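Side-chain contacts in tyrosyl-DNA phosphodiesterase 2 (Danio rerio, PDB 4F1H), which belongs to the endonuclease/exonuclease/phosphatase family and has a DNase I-like fold in which beta-sheets are flanked by helices: residues Y33-V38 and V56-F61; I100-F105 and K109-T114; R24-Y29 and P45-Y50. All blocks are in the same frame, centred on the assembly; numbering follows the deposited sequence.

Interaction 1: residues Y33-V38 and V56-F61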
# COMPACT_ATOMS: atom_id res chain seq x y z
N TYR B 33 -10.21 12.52 29.30
CA TYR B 33 -10.66 11.38 28.53
C TYR B 33 -10.60 10.04 29.27
O TYR B 33 -11.25 9.10 28.85
CB TYR B 33 -9.90 11.28 27.19
CG TYR B 33 -10.40 12.33 26.21
CD1 TYR B 33 -9.93 13.65 26.26
CD2 TYR B 33 -11.35 12.01 25.24
CE1 TYR B 33 -10.43 14.63 25.37
CE2 TYR B 33 -11.84 12.98 24.36
CZ TYR B 33 -11.36 14.29 24.44
OH TYR B 33 -11.84 15.28 23.59
N THR B 34 -9.82 9.99 30.36
CA THR B 34 -9.64 8.78 31.17
C THR B 34 -9.64 7.49 30.36
O THR B 34 -10.43 6.57 30.60
CB THR B 34 -10.68 8.71 32.35
OG1 THR B 34 -12.01 8.67 31.81
CG2 THR B 34 -10.50 9.89 33.27
N PRO B 35 -8.71 7.40 29.38
CA PRO B 35 -8.69 6.24 28.49
C PRO B 35 -8.29 4.99 29.26
O PRO B 35 -7.47 5.11 30.18
CB PRO B 35 -7.58 6.59 27.46
CG PRO B 35 -6.73 7.69 28.15
CD PRO B 35 -7.69 8.42 29.05
N ASP B 36 -8.83 3.84 28.90
CA ASP B 36 -8.35 2.56 29.46
C ASP B 36 -6.90 2.23 29.10
O ASP B 36 -6.19 1.64 29.91
CB ASP B 36 -9.27 1.44 28.99
CG ASP B 36 -10.71 1.70 29.40
OD1 ASP B 36 -10.91 2.11 30.57
OD2 ASP B 36 -11.62 1.56 28.55
N VAL B 37 -6.46 2.64 27.91
CA VAL B 37 -5.11 2.35 27.43
C VAL B 37 -4.57 3.59 26.76
O VAL B 37 -5.28 4.26 25.99
CB VAL B 37 -5.09 1.20 26.40
CG1 VAL B 37 -3.64 0.78 26.06
CG2 VAL B 37 -5.86 -0.05 26.92
N VAL B 38 -3.30 3.90 27.03
CA VAL B 38 -2.64 4.98 26.30
C VAL B 38 -1.43 4.37 25.62
O VAL B 38 -0.65 3.65 26.24
CB VAL B 38 -2.15 6.10 27.22
CG1 VAL B 38 -1.74 7.32 26.39
CG2 VAL B 38 -3.24 6.50 28.23
N VAL B 56 -1.18 8.83 38.27
CA VAL B 56 -1.05 7.72 39.20
C VAL B 56 -2.11 6.62 39.03
O VAL B 56 -1.99 5.54 39.61
CB VAL B 56 -0.99 8.21 40.68
CG1 VAL B 56 0.28 9.04 40.90
CG2 VAL B 56 -2.20 9.01 41.01
N SER B 57 -3.12 6.86 38.19
CA SER B 57 -4.12 5.86 37.89
C SER B 57 -3.62 4.80 36.88
O SER B 57 -4.36 3.84 36.61
CB SER B 57 -5.35 6.52 37.28
OG SER B 57 -5.98 7.32 38.25
N TYR B 58 -2.40 4.98 36.37
CA TYR B 58 -1.90 4.13 35.28
C TYR B 58 -0.67 3.33 35.66
O TYR B 58 0.20 3.82 36.40
CB TYR B 58 -1.58 4.99 34.03
CG TYR B 58 -2.83 5.53 33.39
CD1 TYR B 58 -3.36 6.75 33.80
CD2 TYR B 58 -3.50 4.82 32.39
CE1 TYR B 58 -4.57 7.24 33.23
CE2 TYR B 58 -4.68 5.33 31.79
CZ TYR B 58 -5.20 6.51 32.24
OH TYR B 58 -6.38 6.97 31.64
N LEU B 59 -0.62 2.11 35.13
CA LEU B 59 0.55 1.23 35.14
C LEU B 59 1.30 1.49 33.83
O LEU B 59 0.68 1.42 32.75
CB LEU B 59 0.06 -0.21 35.22
CG LEU B 59 1.10 -1.32 35.00
CD1 LEU B 59 2.20 -1.21 36.06
CD2 LEU B 59 0.38 -2.70 35.06
N PHE B 60 2.62 1.72 33.91
CA PHE B 60 3.42 2.15 32.75
C PHE B 60 4.35 1.02 32.27
O PHE B 60 5.01 0.37 33.10
CB PHE B 60 4.34 3.29 33.16
CG PHE B 60 3.68 4.64 33.21
CD1 PHE B 60 2.80 4.95 34.23
CD2 PHE B 60 4.00 5.60 32.27
CE1 PHE B 60 2.19 6.20 34.29
CE2 PHE B 60 3.41 6.87 32.33
CZ PHE B 60 2.49 7.16 33.35
N PHE B 61 4.42 0.80 30.95
CA PHE B 61 5.45 -0.06 30.35
C PHE B 61 6.19 0.79 29.34
O PHE B 61 5.56 1.49 28.56
CB PHE B 61 4.80 -1.25 29.67
CG PHE B 61 4.19 -2.19 30.65
CD1 PHE B 61 4.98 -3.17 31.26
CD2 PHE B 61 2.87 -2.02 31.07
CE1 PHE B 61 4.43 -4.01 32.25
CE2 PHE B 61 2.32 -2.85 32.06
CZ PHE B 61 3.10 -3.85 32.65

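Interaction 2: residues I100-F105 and K109-T114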
# COMPACT_ATOMS: atom_id res chain seq x y z
N ILE B 100 4.41 -4.94 23.32
CA ILE B 100 3.15 -5.67 23.38
C ILE B 100 2.81 -5.86 24.85
O ILE B 100 3.67 -6.27 25.62
CB ILE B 100 3.32 -7.07 22.73
CG1 ILE B 100 3.56 -6.91 21.22
CG2 ILE B 100 2.08 -7.96 23.01
CD1 ILE B 100 4.08 -8.15 20.52
N ALA B 101 1.58 -5.55 25.25
CA ALA B 101 1.07 -5.87 26.61
C ALA B 101 -0.20 -6.67 26.45
O ALA B 101 -1.12 -6.26 25.74
CB ALA B 101 0.80 -4.60 27.43
N GLN B 102 -0.25 -7.83 27.09
CA GLN B 102 -1.47 -8.66 27.11
C GLN B 102 -2.17 -8.39 28.42
O GLN B 102 -1.56 -8.34 29.47
CB GLN B 102 -1.08 -10.14 27.01
CG GLN B 102 -0.33 -10.42 25.74
CD GLN B 102 -0.24 -11.89 25.42
OE1 GLN B 102 0.85 -12.46 25.29
NE2 GLN B 102 -1.39 -12.52 25.29
N VAL B 103 -3.48 -8.14 28.35
CA VAL B 103 -4.24 -7.73 29.51
C VAL B 103 -5.63 -8.37 29.44
O VAL B 103 -5.99 -8.94 28.40
CB VAL B 103 -4.41 -6.20 29.59
CG1 VAL B 103 -3.02 -5.47 29.49
CG2 VAL B 103 -5.39 -5.67 28.48
N THR B 104 -6.40 -8.31 30.53
CA THR B 104 -7.84 -8.63 30.45
C THR B 104 -8.66 -7.38 30.78
O THR B 104 -8.27 -6.57 31.63
CB THR B 104 -8.30 -9.82 31.36
OG1 THR B 104 -8.10 -9.47 32.72
CG2 THR B 104 -7.48 -11.04 31.10
N PHE B 105 -9.79 -7.23 30.09
CA PHE B 105 -10.66 -6.08 30.25
C PHE B 105 -12.04 -6.67 30.51
O PHE B 105 -12.69 -7.19 29.59
CB PHE B 105 -10.62 -5.26 28.95
CG PHE B 105 -11.65 -4.16 28.88
CD1 PHE B 105 -11.50 -3.01 29.65
CD2 PHE B 105 -12.70 -4.24 27.97
CE1 PHE B 105 -12.44 -1.97 29.59
CE2 PHE B 105 -13.61 -3.22 27.89
CZ PHE B 105 -13.50 -2.09 28.70
N LYS B 109 -9.63 -10.99 26.89
CA LYS B 109 -8.21 -10.79 26.68
C LYS B 109 -8.03 -9.74 25.59
O LYS B 109 -8.69 -9.81 24.56
CB LYS B 109 -7.55 -12.10 26.24
CG LYS B 109 -6.04 -12.02 26.21
CD LYS B 109 -5.41 -13.32 25.64
CE LYS B 109 -5.37 -14.45 26.67
NZ LYS B 109 -4.80 -15.69 26.04
N LEU B 110 -7.14 -8.77 25.83
CA LEU B 110 -6.74 -7.80 24.79
C LEU B 110 -5.26 -7.99 24.54
O LEU B 110 -4.50 -8.23 25.49
CB LEU B 110 -6.97 -6.35 25.21
CG LEU B 110 -8.33 -5.97 25.79
CD1 LEU B 110 -8.32 -4.46 26.06
CD2 LEU B 110 -9.47 -6.39 24.86
N TYR B 111 -4.83 -7.84 23.29
CA TYR B 111 -3.41 -7.97 22.96
C TYR B 111 -3.06 -6.58 22.43
O TYR B 111 -3.43 -6.26 21.30
CB TYR B 111 -3.27 -9.08 21.92
CG TYR B 111 -1.89 -9.51 21.50
CD1 TYR B 111 -1.27 -8.92 20.40
CD2 TYR B 111 -1.23 -10.57 22.13
CE1 TYR B 111 0.00 -9.33 19.96
CE2 TYR B 111 0.06 -10.98 21.72
CZ TYR B 111 0.65 -10.37 20.63
OH TYR B 111 1.92 -10.78 20.21
N LEU B 112 -2.43 -5.75 23.28
CA LEU B 112 -2.20 -4.33 22.98
C LEU B 112 -0.79 -4.14 22.42
O LEU B 112 0.18 -4.69 22.94
CB LEU B 112 -2.36 -3.50 24.26
CG LEU B 112 -3.72 -3.73 24.93
CD1 LEU B 112 -3.66 -3.13 26.33
CD2 LEU B 112 -4.88 -3.14 24.14
N MET B 113 -0.68 -3.37 21.34
CA MET B 113 0.62 -3.25 20.68
C MET B 113 0.88 -1.81 20.27
O MET B 113 -0.03 -1.11 19.85
CB MET B 113 0.63 -4.08 19.39
CG MET B 113 0.12 -5.51 19.54
SD MET B 113 -0.26 -6.24 17.91
CE MET B 113 1.37 -6.20 17.15
N THR B 114 2.13 -1.38 20.39
CA THR B 114 2.51 -0.06 19.83
C THR B 114 3.92 -0.07 19.26
O THR B 114 4.81 -0.83 19.66
CB THR B 114 2.35 1.11 20.86
OG1 THR B 114 2.42 2.36 20.18
CG2 THR B 114 3.42 1.08 21.96
O HOH W 1 -2.11 -14.90 25.71

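Interaction 3: residues R24-Y29 and P45-Y50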
# COMPACT_ATOMS: atom_id res chain seq x y z
N ARG B 24 2.29 18.55 30.72
CA ARG B 24 1.12 18.97 31.50
C ARG B 24 -0.12 19.00 30.62
O ARG B 24 -1.23 18.62 31.06
CB ARG B 24 1.38 20.34 32.13
CG ARG B 24 1.63 20.29 33.61
CD ARG B 24 1.58 21.69 34.22
NE ARG B 24 2.64 22.54 33.68
CZ ARG B 24 3.92 22.46 34.05
NH1 ARG B 24 4.83 23.26 33.50
NH2 ARG B 24 4.29 21.57 34.97
N GLY B 25 0.06 19.46 29.39
CA GLY B 25 -0.99 19.41 28.38
C GLY B 25 -1.50 17.99 28.16
O GLY B 25 -2.71 17.74 28.17
N LEU B 26 -0.59 17.05 27.95
CA LEU B 26 -1.01 15.67 27.78
C LEU B 26 -1.78 15.19 29.00
O LEU B 26 -2.79 14.52 28.88
CB LEU B 26 0.20 14.75 27.49
CG LEU B 26 -0.09 13.25 27.51
CD1 LEU B 26 -1.06 12.85 26.41
CD2 LEU B 26 1.26 12.49 27.34
N CYS B 27 -1.29 15.51 30.20
CA CYS B 27 -1.95 15.05 31.42
C CYS B 27 -3.36 15.60 31.54
O CYS B 27 -4.25 14.91 32.08
CB CYS B 27 -1.15 15.43 32.66
SG CYS B 27 0.36 14.43 32.80
N SER B 28 -3.57 16.81 31.04
CA SER B 28 -4.93 17.40 31.05
C SER B 28 -5.87 16.57 30.16
O SER B 28 -7.02 16.29 30.53
CB SER B 28 -4.90 18.85 30.59
OG SER B 28 -6.21 19.41 30.58
N TYR B 29 -5.36 16.12 29.01
CA TYR B 29 -6.14 15.22 28.17
C TYR B 29 -6.43 13.92 28.83
O TYR B 29 -7.55 13.39 28.68
CB TYR B 29 -5.50 14.99 26.76
CG TYR B 29 -5.71 16.19 25.85
CD1 TYR B 29 -6.91 16.36 25.15
CD2 TYR B 29 -4.73 17.17 25.74
CE1 TYR B 29 -7.09 17.49 24.33
CE2 TYR B 29 -4.89 18.30 24.94
CZ TYR B 29 -6.08 18.45 24.24
OH TYR B 29 -6.23 19.61 23.48
N PRO B 45 13.13 10.11 28.90
CA PRO B 45 13.03 9.87 30.35
C PRO B 45 12.47 11.07 31.17
O PRO B 45 11.66 10.80 32.07
CB PRO B 45 14.49 9.58 30.74
CG PRO B 45 15.05 8.91 29.50
CD PRO B 45 14.43 9.68 28.34
N ALA B 46 12.85 12.30 30.86
CA ALA B 46 12.32 13.49 31.58
C ALA B 46 10.80 13.53 31.49
O ALA B 46 10.11 13.81 32.46
CB ALA B 46 12.90 14.77 31.03
N TYR B 47 10.29 13.24 30.30
CA TYR B 47 8.85 13.26 30.06
C TYR B 47 8.12 12.15 30.84
O TYR B 47 7.11 12.41 31.49
CB TYR B 47 8.64 13.10 28.55
CG TYR B 47 7.29 13.58 28.04
CD1 TYR B 47 6.14 12.82 28.27
CD2 TYR B 47 7.18 14.75 27.31
CE1 TYR B 47 4.91 13.24 27.80
CE2 TYR B 47 5.93 15.21 26.84
CZ TYR B 47 4.83 14.42 27.06
OH TYR B 47 3.63 14.87 26.59
N VAL B 48 8.61 10.92 30.77
CA VAL B 48 7.92 9.83 31.41
C VAL B 48 8.03 9.98 32.93
O VAL B 48 7.14 9.55 33.66
CB VAL B 48 8.39 8.43 30.89
CG1 VAL B 48 9.63 7.97 31.62
CG2 VAL B 48 7.26 7.42 31.04
N GLN B 49 9.11 10.63 33.39
CA GLN B 49 9.33 10.93 34.80
C GLN B 49 8.16 11.80 35.27
O GLN B 49 7.47 11.47 36.25
CB GLN B 49 10.68 11.66 35.00
CG GLN B 49 11.23 11.64 36.43
CD GLN B 49 12.59 12.34 36.58
OE1 GLN B 49 13.41 12.36 35.66
NE2 GLN B 49 12.82 12.91 37.75
N TYR B 50 7.88 12.87 34.53
CA TYR B 50 6.74 13.72 34.85
C TYR B 50 5.39 12.96 34.84
O TYR B 50 4.59 13.08 35.77
CB TYR B 50 6.66 14.94 33.96
CG TYR B 50 5.52 15.81 34.43
CD1 TYR B 50 5.59 16.45 35.67
CD2 TYR B 50 4.35 15.93 33.69
CE1 TYR B 50 4.53 17.22 36.15
CE2 TYR B 50 3.28 16.71 34.15
CZ TYR B 50 3.39 17.35 35.38
OH TYR B 50 2.35 18.12 35.86

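Interaction 1: residues Y33-V38 and V56-F61
Thr34 and Pro35 meet the phenol end of Tyr58 at the turn where helix 19-33 passes into strand 37-43 of this DNase I-like fold. Tyr58 opens strand 58-62, at one edge of the six-stranded mixed sheet. Strand 69-75 lies between the two, and the Tyr58 ring reaches across it. Thr34 is the first residue to leave the helix, with a positive phi of 36°. Its carbonyl carbon C lies 3.5 Å from Tyr58 OH. Pro35 carries the main contact. Its O accepts a hydrogen bond of 2.6 Å from Tyr58 OH. The donor lies in the carbonyl plane, on a lone pair, and Pro35 O in turn sits at the edge of the Tyr58 ring. The pyrrolidine ring crosses the phenol at about a right angle, with Pro35 CD 3.2 Å from Tyr58 OH. Pro35 N is also near but has no hydrogen to give. The same hydroxyl is bonded to Arg75 NH1, whose positive charge may polarise it and favour donation to Pro35 O. Asp36 points away at its CB; its carboxylate bonds to Arg78 and the backbone N of Ser5. Tyr58 keeps CG anti to its own carbonyl carbon (chi1 -69°), which lays the ring across toward Pro35 with one flank near Val38. There Val38 CG2 meets the ring obliquely, 4.0 Å from Tyr58 CE2.

Interaction 2: residues I100-F105 and K109-T114
The antiparallel beta hairpin of strands 97-105 and 108-114 holds this contact, within the second large sheet of the DNase I-like fold. Two hydrogen-bonded pairs, Ala101 with Leu112 and Val103 with Leu110, each make a reciprocal pair of backbone bonds. In the first, Leu112 N lies 2.8 Å from Ala101 O. The side chains then divide between the faces of the sheet. On the face of Ile100, Gln102, Lys109 and Tyr111, the tyrosine ring is the centre. Ile100 CG2 rests over one ring face in a CH-pi contact, 3.9 Å from the Tyr111 centroid and 19° off the ring normal. Ile100 CD1 reaches further, to 3.4 Å from Tyr111 OH. The ring gets there because Tyr111 CG is anti to the backbone N (chi1 -175°), which swings it toward the partner strand. The Gln102 amide is tilted 62° to the ring, with Gln102 CD 3.7 Å from Tyr111 CD2. Gln102 NE2 lies near the ring plane, at the edge. The other face is apolar and packs toward strand 69-75, where Leu74 meets Val103 and Leu112. Here Val103 CG2 touches Leu110 CB at 3.7 Å, and Phe105 CB touches Leu110 CD1 at 3.8 Å. Lys109 NZ makes a salt bridge to Asp144. Lys109 NZ also donates to a water molecule at 2.8 Å.

Interaction 3: residues R24-Y29 and P45-Y50
Helix segments 24-29 and 45-50 run at 41° to each other, with their axes 11.1 Å apart at closest approach. That spacing is wide, and two tyrosines of the second helix span it. The segments belong to helices 19-33 and 45-54, which precede and follow strand 37-43 in this DNase I-like fold. Tyr47 reaches Leu26 with the end of its ring. Leu26 CD2 lies in the ring plane at the edge, 3.8 Å from Tyr47 CE1. It is closer still to the hydroxyl, with Leu26 CD2 3.4 Å from Tyr47 OH. The two side chains cross at about a right angle. Tyr50 points toward the first helix at its CB, and with chi1 -176° its ring extends on to Arg24 and Cys27. Arg24 CG sits 3.2 Å from Tyr50 OH. The guanidinium plane stands 81° from the ring plane, with the hydroxyl near its edge. Cys27 SG makes an oblique sulfur-aromatic contact, 5.1 Å from the Tyr50 centroid; its nearest ring atom is Tyr50 CE2 at 3.9 Å. The polar partners of Arg24 and Tyr50 lie outside the two segments. Arg24 NH1 makes a salt bridge to Asp21 and Tyr50 OH is bonded to Arg54 NH1. The helices are therefore joined here by van der Waals and sulfur-aromatic packing, with the polar ends of Arg24 and Tyr50 bonded to residues of their own helices.

In the fold
All three contacts are largely buried, but interaction 3 lies between two helices and has an exposed rim at Arg24. The segments of interactions 1 and 3 alternate along the chain: helix 19-33, strand 37-43 and helix 45-54 follow one another, and Phe60 CD2 of one contact packs on Val48 CG2 of the other at 3.9 Å. Interaction 2 belongs to the other large sheet and meets interaction 1 where Val37 packs on Leu112. It does not touch interaction 3. The chemistry follows the place. Paired strands share backbone bonds in interaction 2. A single tyrosine hydroxyl bond spans a strand in interaction 1. Interaction 3 relies on packing alone.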